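Local coordinates for protein aldehyde reductase YahK (Escherichia coli, PDB 1UUF) that reduces a wide range of aldehydes to their alcohols with NADPH as preferred electron donor, and binds two zinc ions per subunit, at residues H165-L176 with C327-M338. Sequence-based numbering, arbitrary orientation.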
loop_
_atom_site.group_PDB
_atom_site.type_symbol
_atom_site.label_atom_id
_atom_site.label_comp_id
_atom_site.label_asym_id
_atom_site.label_seq_id
_atom_site.Cartn_x
_atom_site.Cartn_y
_atom_site.Cartn_z
ATOM N N HIS A 165 -25.560 17.011 -16.871
ATOM C CA HIS A 165 -26.747 16.938 -16.023
ATOM C C HIS A 165 -27.700 18.050 -16.450
ATOM O O HIS A 165 -27.278 19.040 -17.049
ATOM C CB HIS A 165 -26.393 17.199 -14.558
ATOM C CG HIS A 165 -25.635 16.095 -13.893
ATOM N ND1 HIS A 165 -26.176 15.331 -12.881
ATOM C CD2 HIS A 165 -24.359 15.670 -14.046
ATOM C CE1 HIS A 165 -25.260 14.488 -12.434
ATOM N NE2 HIS A 165 -24.150 14.673 -13.124
ATOM N N PRO A 166 -28.999 17.904 -16.142
ATOM C CA PRO A 166 -29.962 18.950 -16.511
ATOM C C PRO A 166 -29.575 20.204 -15.728
ATOM O O PRO A 166 -29.091 20.099 -14.600
ATOM C CB PRO A 166 -31.293 18.372 -16.041
ATOM C CG PRO A 166 -31.089 16.898 -16.180
ATOM C CD PRO A 166 -29.693 16.711 -15.626
ATOM N N GLN A 167 -29.787 21.384 -16.302
ATOM C CA GLN A 167 -29.409 22.616 -15.615
ATOM C C GLN A 167 -29.997 22.785 -14.215
ATOM O O GLN A 167 -29.381 23.416 -13.355
ATOM C CB GLN A 167 -29.761 23.840 -16.467
ATOM C CG GLN A 167 -31.243 24.052 -16.702
ATOM C CD GLN A 167 -31.526 25.313 -17.501
ATOM O OE1 GLN A 167 -32.676 25.608 -17.831
ATOM N NE2 GLN A 167 -30.476 26.066 -17.815
ATOM N N GLU A 168 -31.177 22.219 -13.975
ATOM C CA GLU A 168 -31.809 22.344 -12.667
ATOM C C GLU A 168 -30.995 21.673 -11.565
ATOM O O GLU A 168 -31.196 21.945 -10.382
ATOM C CB GLU A 168 -33.219 21.748 -12.692
ATOM C CG GLU A 168 -33.268 20.250 -12.942
ATOM C CD GLU A 168 -34.682 19.698 -12.896
ATOM O OE1 GLU A 168 -35.524 20.143 -13.706
ATOM O OE2 GLU A 168 -34.953 18.819 -12.047
ATOM N N GLN A 169 -30.073 20.801 -11.954
ATOM C CA GLN A 169 -29.244 20.095 -10.981
ATOM C C GLN A 169 -27.827 20.638 -10.846
ATOM O O GLN A 169 -27.003 20.042 -10.158
ATOM C CB GLN A 169 -29.168 18.612 -11.338
ATOM C CG GLN A 169 -30.352 17.799 -10.857
ATOM C CD GLN A 169 -30.202 16.327 -11.178
ATOM O OE1 GLN A 169 -30.811 15.475 -10.533
ATOM N NE2 GLN A 169 -29.397 16.021 -12.188
ATOM N N LEU A 170 -27.545 21.766 -11.490
ATOM C CA LEU A 170 -26.207 22.353 -11.445
ATOM C C LEU A 170 -25.575 22.476 -10.065
ATOM O O LEU A 170 -24.424 22.086 -9.873
ATOM C CB LEU A 170 -26.202 23.734 -12.102
ATOM C CG LEU A 170 -25.682 23.802 -13.536
ATOM C CD1 LEU A 170 -25.514 25.265 -13.920
ATOM C CD2 LEU A 170 -24.347 23.073 -13.655
ATOM N N ALA A 171 -26.317 23.028 -9.109
ATOM C CA ALA A 171 -25.791 23.211 -7.759
ATOM C C ALA A 171 -25.370 21.897 -7.114
ATOM O O ALA A 171 -24.329 21.827 -6.451
ATOM C CB ALA A 171 -26.824 23.899 -6.885
ATOM N N ALA A 172 -26.181 20.861 -7.306
ATOM C CA ALA A 172 -25.896 19.552 -6.724
ATOM C C ALA A 172 -24.743 18.845 -7.428
ATOM O O ALA A 172 -24.173 17.891 -6.895
ATOM C CB ALA A 172 -27.150 18.684 -6.758
ATOM N N VAL A 173 -24.405 19.310 -8.628
ATOM C CA VAL A 173 -23.299 18.733 -9.389
ATOM C C VAL A 173 -21.958 19.303 -8.911
ATOM O O VAL A 173 -20.922 18.641 -8.983
ATOM C CB VAL A 173 -23.462 19.040 -10.901
ATOM C CG1 VAL A 173 -22.200 18.662 -11.660
ATOM C CG2 VAL A 173 -24.660 18.282 -11.451
ATOM N N ALA A 174 -21.993 20.532 -8.404
ATOM C CA ALA A 174 -20.789 21.217 -7.952
ATOM C C ALA A 174 -19.798 20.381 -7.133
ATOM O O ALA A 174 -18.626 20.290 -7.491
ATOM C CB ALA A 174 -21.174 22.487 -7.188
ATOM N N PRO A 175 -20.252 19.747 -6.036
ATOM C CA PRO A 175 -19.343 18.938 -5.213
ATOM C C PRO A 175 -18.655 17.780 -5.942
ATOM O O PRO A 175 -17.647 17.251 -5.473
ATOM C CB PRO A 175 -20.244 18.452 -4.076
ATOM C CG PRO A 175 -21.286 19.535 -3.978
ATOM C CD PRO A 175 -21.597 19.783 -5.435
ATOM N N LEU A 176 -19.191 17.377 -7.087
ATOM C CA LEU A 176 -18.584 16.286 -7.833
ATOM C C LEU A 176 -17.183 16.672 -8.302
ATOM O O LEU A 176 -16.311 15.818 -8.435
ATOM C CB LEU A 176 -19.446 15.923 -9.046
ATOM C CG LEU A 176 -20.851 15.376 -8.764
ATOM C CD1 LEU A 176 -21.522 14.992 -10.079
ATOM C CD2 LEU A 176 -20.758 14.167 -7.856
ATOM N N CYS A 327 -22.031 10.124 -13.876
ATOM C CA CYS A 327 -23.013 10.660 -12.947
ATOM C C CYS A 327 -24.231 11.223 -13.673
ATOM O O CYS A 327 -25.355 11.112 -13.187
ATOM C CB CYS A 327 -22.380 11.741 -12.067
ATOM S SG CYS A 327 -21.205 11.074 -10.853
ATOM N N ALA A 328 -24.015 11.819 -14.841
ATOM C CA ALA A 328 -25.136 12.378 -15.592
ATOM C C ALA A 328 -26.047 11.253 -16.072
ATOM O O ALA A 328 -27.272 11.338 -15.960
ATOM C CB ALA A 328 -24.629 13.184 -16.788
ATOM N N GLU A 329 -25.448 10.192 -16.597
ATOM C CA GLU A 329 -26.235 9.072 -17.098
ATOM C C GLU A 329 -26.961 8.317 -15.994
ATOM O O GLU A 329 -28.025 7.747 -16.232
ATOM C CB GLU A 329 -25.352 8.105 -17.898
ATOM C CG GLU A 329 -24.160 7.550 -17.148
ATOM C CD GLU A 329 -23.411 6.501 -17.951
ATOM O OE1 GLU A 329 -23.029 6.792 -19.104
ATOM O OE2 GLU A 329 -23.204 5.385 -17.428
ATOM N N HIS A 330 -26.399 8.325 -14.790
ATOM C CA HIS A 330 -27.005 7.628 -13.661
ATOM C C HIS A 330 -27.802 8.523 -12.715
ATOM O O HIS A 330 -28.359 8.044 -11.728
ATOM C CB HIS A 330 -25.925 6.883 -12.877
ATOM C CG HIS A 330 -25.341 5.721 -13.619
ATOM N ND1 HIS A 330 -25.978 4.502 -13.713
ATOM C CD2 HIS A 330 -24.199 5.605 -14.336
ATOM C CE1 HIS A 330 -25.252 3.685 -14.456
ATOM N NE2 HIS A 330 -24.168 4.329 -14.847
ATOM N N GLY A 331 -27.857 9.817 -13.017
ATOM C CA GLY A 331 -28.600 10.744 -12.179
ATOM C C GLY A 331 -28.012 10.925 -10.794
ATOM O O GLY A 331 -28.730 11.160 -9.821
ATOM N N ILE A 332 -26.692 10.827 -10.707
ATOM C CA ILE A 332 -26.002 10.972 -9.436
ATOM C C ILE A 332 -25.561 12.407 -9.188
ATOM O O ILE A 332 -24.924 13.023 -10.038
ATOM C CB ILE A 332 -24.753 10.076 -9.395
ATOM C CG1 ILE A 332 -25.171 8.611 -9.552
ATOM C CG2 ILE A 332 -23.990 10.297 -8.092
ATOM C CD1 ILE A 332 -24.010 7.666 -9.730
ATOM N N VAL A 333 -25.916 12.930 -8.021
ATOM C CA VAL A 333 -25.533 14.278 -7.619
ATOM C C VAL A 333 -25.251 14.238 -6.126
ATOM O O VAL A 333 -25.559 13.249 -5.457
ATOM C CB VAL A 333 -26.654 15.317 -7.872
ATOM C CG1 VAL A 333 -26.980 15.380 -9.346
ATOM C CG2 VAL A 333 -27.890 14.967 -7.061
ATOM N N ALA A 334 -24.666 15.309 -5.606
ATOM C CA ALA A 334 -24.365 15.386 -4.184
ATOM C C ALA A 334 -25.602 15.872 -3.438
ATOM O O ALA A 334 -26.468 16.516 -4.029
ATOM C CB ALA A 334 -23.212 16.359 -3.946
ATOM N N ASP A 335 -25.695 15.540 -2.153
ATOM C CA ASP A 335 -26.806 16.006 -1.325
ATOM C C ASP A 335 -26.251 17.303 -0.756
ATOM O O ASP A 335 -25.248 17.292 -0.046
ATOM C CB ASP A 335 -27.113 15.014 -0.204
ATOM C CG ASP A 335 -27.519 13.654 -0.732
ATOM O OD1 ASP A 335 -28.177 13.601 -1.790
ATOM O OD2 ASP A 335 -27.193 12.640 -0.084
ATOM N N ILE A 336 -26.908 18.415 -1.056
ATOM C CA ILE A 336 -26.384 19.706 -0.637
ATOM C C ILE A 336 -27.297 20.614 0.162
ATOM O O ILE A 336 -28.501 20.386 0.275
ATOM C CB ILE A 336 -25.944 20.514 -1.873
ATOM C CG1 ILE A 336 -27.182 20.933 -2.679
ATOM C CG2 ILE A 336 -25.041 19.667 -2.761
ATOM C CD1 ILE A 336 -26.887 21.860 -3.846
ATOM N N GLU A 337 -26.686 21.656 0.718
ATOM C CA GLU A 337 -27.399 22.685 1.452
ATOM C C GLU A 337 -26.870 23.977 0.858
ATOM O O GLU A 337 -25.695 24.310 1.018
ATOM C CB GLU A 337 -27.098 22.657 2.947
ATOM C CG GLU A 337 -27.936 23.684 3.703
ATOM C CD GLU A 337 -27.769 23.607 5.199
ATOM O OE1 GLU A 337 -27.604 22.483 5.719
ATOM O OE2 GLU A 337 -27.824 24.672 5.855
ATOM N N MET A 338 -27.739 24.695 0.157
ATOM C CA MET A 338 -27.352 25.941 -0.485
ATOM C C MET A 338 -27.215 27.073 0.527
ATOM O O MET A 338 -28.042 27.214 1.428
ATOM C CB MET A 338 -28.389 26.311 -1.545
ATOM C CG MET A 338 -27.924 27.362 -2.530
ATOM S SD MET A 338 -29.109 27.575 -3.866
ATOM C CE MET A 338 -28.724 26.157 -4.884
HETATM O O HOH W 1 -30.955 12.597 -10.045
#
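The imidazole of H165 is sandwiched between V173 CG2 of its own segment and the backbone of A328, whose CA lies 3.7 Å from the ring centroid as a CH-pi contact over the opposite face. H165 CG lies anti to its carbonyl carbon (chi1 -72°), a torsion that brings the ring to the last turn of helix 317-330, where G331 closes a Schellman motif. A direct backbone hydrogen bond runs from A334 N to A172 O at 2.9 Å, with an N-H...O angle of 162°. A water donates to both Q169 OE1 and G331 O. V333 CB meets A172 CB at 3.6 Å, while V333 CG1 reaches the H165 ring and the Q169 amide. A334 CB packs on P175 CB at 3.6 Å, the side chain of P175 lying about 9 Å from the catalytic zinc; I336 CD1 and M338 CE converge on A171 CB. Cut back to an alanine, H165 would probably leave V173 CG2 and A328 CA without the ring between them. Mostly apolar, tied by a backbone bond and a water bridge, the contact fixes the link from helix 317-330 to strand 336-339 of the catalytic-domain sheet against short helix 170-173.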